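Side-chain contacts in KLLA0F12672p (Kluyveromyces lactis, PDB 4M3O), which probably dephosphorylates the C-terminal domain of the largest RNA polymerase II subunit, the part described here being the phosphatase's zinc-binding N-terminal domain: residues Arg25-Ile30 against Glu130-Arg135; Lys41-Lys44 against Thr48-Tyr51. All blocks are in the same frame, centred on the assembly; numbering follows the deposited sequence.

Contact 1. Residues Arg25-Ile30 against Glu130-Arg135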
ATOM      1  N   ARG A  25       7.783  -9.557  15.801  1.00 41.33           N
ATOM      2  CA  ARG A  25       8.088  -8.119  15.943  1.00 45.17           C
ATOM      3  C   ARG A  25       8.734  -7.521  14.729  1.00 45.30           C
ATOM      4  O   ARG A  25       8.548  -6.341  14.470  1.00 44.26           O
ATOM      5  CB  ARG A  25       9.025  -7.804  17.116  1.00 47.72           C
ATOM      6  CG  ARG A  25       8.378  -7.954  18.463  1.00 53.69           C
ATOM      7  CD  ARG A  25       7.460  -6.774  18.771  1.00 56.07           C
ATOM      8  NE  ARG A  25       6.221  -7.172  19.409  1.00 55.44           N
ATOM      9  CZ  ARG A  25       6.113  -7.624  20.636  1.00 60.96           C
ATOM     10  NH1 ARG A  25       7.187  -7.751  21.445  1.00 84.17           N
ATOM     11  NH2 ARG A  25       4.923  -7.914  21.094  1.00 61.43           N
ATOM     12  N   GLU A  26       9.589  -8.301  14.051  1.00 43.35           N
ATOM     13  CA  GLU A  26      10.315  -7.812  12.893  1.00 40.00           C
ATOM     14  C   GLU A  26       9.313  -7.670  11.740  1.00 35.51           C
ATOM     15  O   GLU A  26       9.396  -6.747  11.020  1.00 37.54           O
ATOM     16  CB  GLU A  26      11.441  -8.757  12.530  1.00 44.99           C
ATOM     17  CG  GLU A  26      12.609  -8.725  13.523  1.00 51.12           C
ATOM     18  CD  GLU A  26      13.569  -9.904  13.380  1.00 55.69           C
ATOM     19  OE1 GLU A  26      14.774  -9.692  13.614  1.00 57.89           O
ATOM     20  OE2 GLU A  26      13.128 -11.040  13.050  1.00 54.27           O
ATOM     21  N   VAL A  27       8.390  -8.601  11.601  1.00 35.97           N
ATOM     22  CA  VAL A  27       7.302  -8.517  10.606  1.00 41.35           C
ATOM     23  C   VAL A  27       6.453  -7.259  10.841  1.00 43.22           C
ATOM     24  O   VAL A  27       6.157  -6.490   9.918  1.00 46.34           O
ATOM     25  CB  VAL A  27       6.395  -9.749  10.656  1.00 40.32           C
ATOM     26  CG1 VAL A  27       5.148  -9.510   9.830  1.00 41.29           C
ATOM     27  CG2 VAL A  27       7.103 -10.984  10.106  1.00 43.03           C
ATOM     28  N   GLU A  28       6.064  -7.036  12.094  1.00 43.13           N
ATOM     29  CA  GLU A  28       5.321  -5.803  12.417  1.00 47.49           C
ATOM     30  C   GLU A  28       6.139  -4.544  12.085  1.00 42.18           C
ATOM     31  O   GLU A  28       5.579  -3.508  11.715  1.00 38.84           O
ATOM     32  CB  GLU A  28       4.933  -5.788  13.906  1.00 47.31           C
ATOM     33  CG  GLU A  28       3.933  -6.878  14.276  1.00 49.95           C
ATOM     34  CD  GLU A  28       3.727  -7.027  15.814  1.00 56.18           C
ATOM     35  OE1 GLU A  28       4.489  -6.416  16.620  1.00 49.27           O
ATOM     36  OE2 GLU A  28       2.792  -7.783  16.229  1.00 53.73           O
ATOM     37  N   THR A  29       7.449  -4.603  12.312  1.00 37.57           N
ATOM     38  CA  THR A  29       8.302  -3.418  12.097  1.00 39.42           C
ATOM     39  C   THR A  29       8.313  -3.118  10.567  1.00 39.60           C
ATOM     40  O   THR A  29       8.313  -1.962  10.148  1.00 39.14           O
ATOM     41  CB  THR A  29       9.738  -3.634  12.648  1.00 43.66           C
ATOM     42  OG1 THR A  29       9.685  -3.975  14.041  1.00 46.05           O
ATOM     43  CG2 THR A  29      10.684  -2.382  12.462  1.00 42.81           C
ATOM     44  N   ILE A  30       8.337  -4.157   9.746  1.00 38.68           N
ATOM     45  CA  ILE A  30       8.295  -4.001   8.264  1.00 42.57           C
ATOM     46  C   ILE A  30       7.003  -3.280   7.819  1.00 40.44           C
ATOM     47  O   ILE A  30       7.049  -2.243   7.130  1.00 38.05           O
ATOM     48  CB  ILE A  30       8.428  -5.390   7.533  1.00 43.35           C
ATOM     49  CG1 ILE A  30       9.858  -5.962   7.724  1.00 43.61           C
ATOM     50  CG2 ILE A  30       8.125  -5.288   6.044  1.00 39.98           C
ATOM     51  CD1 ILE A  30      10.021  -7.433   7.310  1.00 42.17           C
ATOM     52  N   GLU A 130      -4.015 -13.775   4.117  1.00 46.79           N
ATOM     53  CA  GLU A 130      -2.884 -14.455   4.798  1.00 48.51           C
ATOM     54  C   GLU A 130      -1.988 -13.460   5.553  1.00 49.51           C
ATOM     55  O   GLU A 130      -1.527 -12.434   5.012  1.00 43.84           O
ATOM     56  CB  GLU A 130      -2.048 -15.266   3.816  1.00 54.39           C
ATOM     57  CG  GLU A 130      -0.900 -16.041   4.455  1.00 63.52           C
ATOM     58  CD  GLU A 130      -0.312 -17.111   3.545  1.00 68.88           C
ATOM     59  OE1 GLU A 130      -0.772 -17.259   2.386  1.00 84.35           O
ATOM     60  OE2 GLU A 130       0.622 -17.814   3.991  1.00 75.33           O
ATOM     61  N   ALA A 131      -1.753 -13.785   6.817  1.00 46.32           N
ATOM     62  CA  ALA A 131      -1.034 -12.922   7.690  1.00 45.40           C
ATOM     63  C   ALA A 131       0.344 -12.832   7.102  1.00 41.71           C
ATOM     64  O   ALA A 131       0.855 -13.817   6.525  1.00 40.63           O
ATOM     65  CB  ALA A 131      -1.001 -13.509   9.098  1.00 50.18           C
ATOM     66  N   LEU A 132       0.924 -11.646   7.209  1.00 38.31           N
ATOM     67  CA  LEU A 132       2.286 -11.409   6.751  1.00 41.61           C
ATOM     68  C   LEU A 132       3.259 -12.389   7.320  1.00 44.22           C
ATOM     69  O   LEU A 132       4.183 -12.859   6.623  1.00 43.31           O
ATOM     70  CB  LEU A 132       2.758 -10.031   7.154  1.00 46.12           C
ATOM     71  CG  LEU A 132       2.826  -9.031   6.049  1.00 56.42           C
ATOM     72  CD1 LEU A 132       1.388  -8.554   5.838  1.00 54.32           C
ATOM     73  CD2 LEU A 132       3.805  -7.898   6.395  1.00 53.64           C
ATOM     74  N   PHE A 133       3.070 -12.686   8.597  1.00 47.35           N
ATOM     75  CA  PHE A 133       3.962 -13.567   9.335  1.00 47.15           C
ATOM     76  C   PHE A 133       3.902 -14.961   8.678  1.00 46.73           C
ATOM     77  O   PHE A 133       4.911 -15.642   8.685  1.00 40.06           O
ATOM     78  CB  PHE A 133       3.586 -13.587  10.838  1.00 50.16           C
ATOM     79  CG  PHE A 133       4.416 -14.529  11.659  1.00 49.23           C
ATOM     80  CD1 PHE A 133       5.750 -14.242  11.927  1.00 51.72           C
ATOM     81  CD2 PHE A 133       3.856 -15.699  12.178  1.00 55.74           C
ATOM     82  CE1 PHE A 133       6.548 -15.119  12.660  1.00 51.17           C
ATOM     83  CE2 PHE A 133       4.641 -16.578  12.931  1.00 59.35           C
ATOM     84  CZ  PHE A 133       5.983 -16.282  13.182  1.00 54.01           C
ATOM     85  N   ALA A 134       2.769 -15.337   8.048  1.00 47.11           N
ATOM     86  CA  ALA A 134       2.622 -16.670   7.389  1.00 43.72           C
ATOM     87  C   ALA A 134       3.090 -16.695   5.936  1.00 49.13           C
ATOM     88  O   ALA A 134       3.009 -17.729   5.249  1.00 51.39           O
ATOM     89  CB  ALA A 134       1.185 -17.180   7.487  1.00 45.82           C
ATOM     90  N   ARG A 135       3.658 -15.591   5.463  1.00 45.74           N
ATOM     91  CA  ARG A 135       4.106 -15.522   4.075  1.00 47.35           C
ATOM     92  C   ARG A 135       5.606 -15.893   4.016  1.00 46.56           C
ATOM     93  O   ARG A 135       6.486 -15.033   4.148  1.00 43.99           O
ATOM     94  CB  ARG A 135       3.821 -14.130   3.490  1.00 42.04           C
ATOM     95  CG  ARG A 135       2.341 -13.842   3.314  1.00 40.88           C
ATOM     96  CD  ARG A 135       2.109 -12.412   2.838  1.00 40.66           C
ATOM     97  NE  ARG A 135       0.712 -12.030   2.973  1.00 35.95           N
ATOM     98  CZ  ARG A 135       0.079 -11.075   2.286  1.00 36.50           C
ATOM     99  NH1 ARG A 135       0.674 -10.277   1.406  1.00 35.50           N
ATOM    100  NH2 ARG A 135      -1.177 -10.838   2.575  1.00 36.88           N
TER
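V27 pushes its two methyl groups against L132 and F133, and this small apolar patch carries the contact. CG1 lies 3.6 Å from L132 CB, with L132 CD2 a little farther off, while CG2 sits 4.0 Å from CD1 of F133. That second methyl meets the ring at its edge, near the ring plane. Valine suits the place because its forked side chain serves two neighbours at once: with CG1 anti to the backbone N (chi1 169°), one branch is given to the leucine and the other to the phenylalanine. L132 also touches S31 and F133 touches I24, so the pair also meets helix 24-40 before and after V27.

The contact thus lays the segment that follows helix 114-125 on the outside of helix 24-40, away from the metal, in the zinc-finger domain of the Rtr1/RPAP2 family, where loops join the helices and there is little strand.

No hydrogen bond crosses; polar groups act within each segment or elsewhere in the fold. R135 turns back on E130, NE at 3.1 Å and NH2 at 2.9 Å from the same E130 O; NE comes from above the carbonyl plane, NH2 within it. A long arginine can reach several carbonyls, and this buried one also bonds R54 O and L56 O. On the helix, T29 OG1 donates to R25 O at 2.7 Å. R25 NE makes a weak hydrogen bond to E28 OE1, 3.4 Å, within a salt bridge.

Contact 2. Residues Lys41-Lys44 against Thr48-Tyr51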
ATOM      1  N   LYS A  41       5.129   9.516   0.998  1.00 46.10           N
ATOM      2  CA  LYS A  41       5.360   9.502  -0.461  1.00 48.04           C
ATOM      3  C   LYS A  41       4.282   8.695  -1.179  1.00 47.77           C
ATOM      4  O   LYS A  41       3.592   7.878  -0.538  1.00 50.49           O
ATOM      5  CB  LYS A  41       6.693   8.820  -0.783  1.00 53.23           C
ATOM      6  CG  LYS A  41       7.875   9.552  -0.209  1.00 60.45           C
ATOM      7  CD  LYS A  41       9.164   8.775  -0.379  1.00 67.74           C
ATOM      8  CE  LYS A  41      10.338   9.682  -0.001  1.00 70.87           C
ATOM      9  NZ  LYS A  41      11.632   9.132  -0.475  1.00 69.47           N
ATOM     10  N   ASP A  42       4.158   8.911  -2.493  1.00 44.30           N
ATOM     11  CA  ASP A  42       3.211   8.178  -3.321  1.00 46.38           C
ATOM     12  C   ASP A  42       4.025   7.192  -4.091  1.00 45.96           C
ATOM     13  O   ASP A  42       5.225   7.377  -4.230  1.00 45.66           O
ATOM     14  CB  ASP A  42       2.434   9.108  -4.227  1.00 48.15           C
ATOM     15  CG  ASP A  42       1.777  10.269  -3.444  1.00 53.58           C
ATOM     16  OD1 ASP A  42       1.249  10.046  -2.330  1.00 51.33           O
ATOM     17  OD2 ASP A  42       1.772  11.411  -3.956  1.00 53.84           O
ATOM     18  N   VAL A  43       3.375   6.148  -4.591  1.00 42.84           N
ATOM     19  CA  VAL A  43       4.029   5.051  -5.300  1.00 40.97           C
ATOM     20  C   VAL A  43       4.276   5.463  -6.744  1.00 42.16           C
ATOM     21  O   VAL A  43       3.412   5.987  -7.410  1.00 46.50           O
ATOM     22  CB  VAL A  43       3.169   3.783  -5.294  1.00 41.39           C
ATOM     23  CG1 VAL A  43       3.703   2.773  -6.306  1.00 41.95           C
ATOM     24  CG2 VAL A  43       3.096   3.227  -3.867  1.00 41.28           C
ATOM     25  N   LYS A  44       5.474   5.240  -7.245  1.00 48.42           N
ATOM     26  CA  LYS A  44       5.793   5.907  -8.466  1.00 48.93           C
ATOM     27  C   LYS A  44       5.142   5.252  -9.659  1.00 43.84           C
ATOM     28  O   LYS A  44       4.704   5.934 -10.547  1.00 41.41           O
ATOM     29  CB  LYS A  44       7.280   6.078  -8.590  1.00 62.97           C
ATOM     30  CG  LYS A  44       8.038   4.938  -9.206  1.00 78.52           C
ATOM     31  CD  LYS A  44       9.414   5.438  -9.628  1.00 95.53           C
ATOM     32  CE  LYS A  44       9.324   6.726 -10.441  1.00101.89           C
ATOM     33  NZ  LYS A  44       8.393   6.554 -11.596  1.00113.81           N
ATOM     34  N   THR A  48       6.019  -0.973  -8.876  1.00 36.82           N
ATOM     35  CA  THR A  48       6.177  -0.827  -7.464  1.00 38.28           C
ATOM     36  C   THR A  48       4.855  -1.226  -6.705  1.00 36.13           C
ATOM     37  O   THR A  48       4.841  -1.933  -5.707  1.00 36.38           O
ATOM     38  CB  THR A  48       6.658   0.602  -7.125  1.00 43.79           C
ATOM     39  OG1 THR A  48       7.867   0.923  -7.846  1.00 43.92           O
ATOM     40  CG2 THR A  48       6.923   0.706  -5.604  1.00 40.53           C
ATOM     41  N   MET A  49       3.751  -0.800  -7.273  1.00 34.92           N
ATOM     42  CA  MET A  49       2.412  -1.081  -6.788  1.00 35.94           C
ATOM     43  C   MET A  49       2.181  -2.589  -6.765  1.00 36.86           C
ATOM     44  O   MET A  49       1.690  -3.168  -5.752  1.00 34.78           O
ATOM     45  CB  MET A  49       1.491  -0.310  -7.715  1.00 39.45           C
ATOM     46  CG  MET A  49       0.150   0.037  -7.231  1.00 46.16           C
ATOM     47  SD  MET A  49       0.036   0.879  -5.641  1.00 45.66           S
ATOM     48  CE  MET A  49      -1.700   0.493  -5.574  1.00 43.90           C
ATOM     49  N   LYS A  50       2.652  -3.285  -7.795  1.00 35.84           N
ATOM     50  CA  LYS A  50       2.526  -4.757  -7.824  1.00 37.82           C
ATOM     51  C   LYS A  50       3.472  -5.428  -6.821  1.00 39.02           C
ATOM     52  O   LYS A  50       3.113  -6.437  -6.219  1.00 37.32           O
ATOM     53  CB  LYS A  50       2.814  -5.334  -9.169  1.00 38.77           C
ATOM     54  CG  LYS A  50       1.879  -4.892 -10.288  1.00 40.17           C
ATOM     55  CD  LYS A  50       2.584  -5.089 -11.663  1.00 42.67           C
ATOM     56  CE  LYS A  50       1.723  -4.582 -12.815  1.00 47.15           C
ATOM     57  NZ  LYS A  50       0.732  -5.603 -13.264  1.00 52.68           N
ATOM     58  N   TYR A  51       4.643  -4.839  -6.630  1.00 37.23           N
ATOM     59  CA  TYR A  51       5.592  -5.351  -5.628  1.00 38.72           C
ATOM     60  C   TYR A  51       5.045  -5.229  -4.173  1.00 36.63           C
ATOM     61  O   TYR A  51       5.181  -6.134  -3.381  1.00 37.12           O
ATOM     62  CB  TYR A  51       6.914  -4.582  -5.778  1.00 37.71           C
ATOM     63  CG  TYR A  51       7.939  -4.854  -4.734  1.00 37.93           C
ATOM     64  CD1 TYR A  51       8.641  -6.053  -4.720  1.00 37.80           C
ATOM     65  CD2 TYR A  51       8.211  -3.910  -3.741  1.00 40.78           C
ATOM     66  CE1 TYR A  51       9.595  -6.324  -3.730  1.00 37.27           C
ATOM     67  CE2 TYR A  51       9.187  -4.145  -2.771  1.00 40.30           C
ATOM     68  CZ  TYR A  51       9.874  -5.353  -2.769  1.00 39.46           C
ATOM     69  OH  TYR A  51      10.790  -5.570  -1.763  1.00 44.84           O
TER
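V43, in the short, weakly bonded strand 42-43, faces the beginning of helix 46-52 across a tight connection of three residues; its CA comes to 6.5 Å from that of M49, the nearest pair of the two backbones. K41 has just left helix 24-40, so the chain passes from helix through strand to helix within a few residues. The strand pairs in parallel with strand 2-3 in a small sheet, D42 and K44 bonding to A3, and V43 bonds to P77.

One methyl does most of the work. CG1 of V43, set anti to the backbone N (chi1 166°), reaches in beside the helix, 3.7 Å from M49 N, 3.8 Å from T48 CB and 4.0 Å from M49 CB. A beta-branched valine fits a strand and still offers a compact knob to the helix. T48 presents its carbon side, CG2 lying 3.9 Å from V43 CG1, while its OG1 bonds to D45 OD2. M49 folds at chi2 (52°), which brings SD back to 4.2 Å from V43 CG1; a flexible, apolar thioether suits this buried position.

Since no hydrogen bond crosses and the side chains meet mainly through carbon, the contact probably rests on packing and the exclusion of water.

How the contacts relate
The two contacts lie 19 Å apart, centre to centre, and do not touch, their nearest atoms being about 8 Å from each other. Helix 24-40 connects them: contact 1 uses a turn near its start, and contact 2 begins where its end gives way to strand 42-43. Along the chain, both segments of contact 2 fall between the two of contact 1. Contact 1 brings together residues about 100 positions apart, tying a late loop to an early helix at the surface; contact 2 is local, its segments only three residues apart, and packs in the interior nearer the metal, the side chain of M49 being about 11 Å from the zinc ion held by C74, C79, C112 and H116.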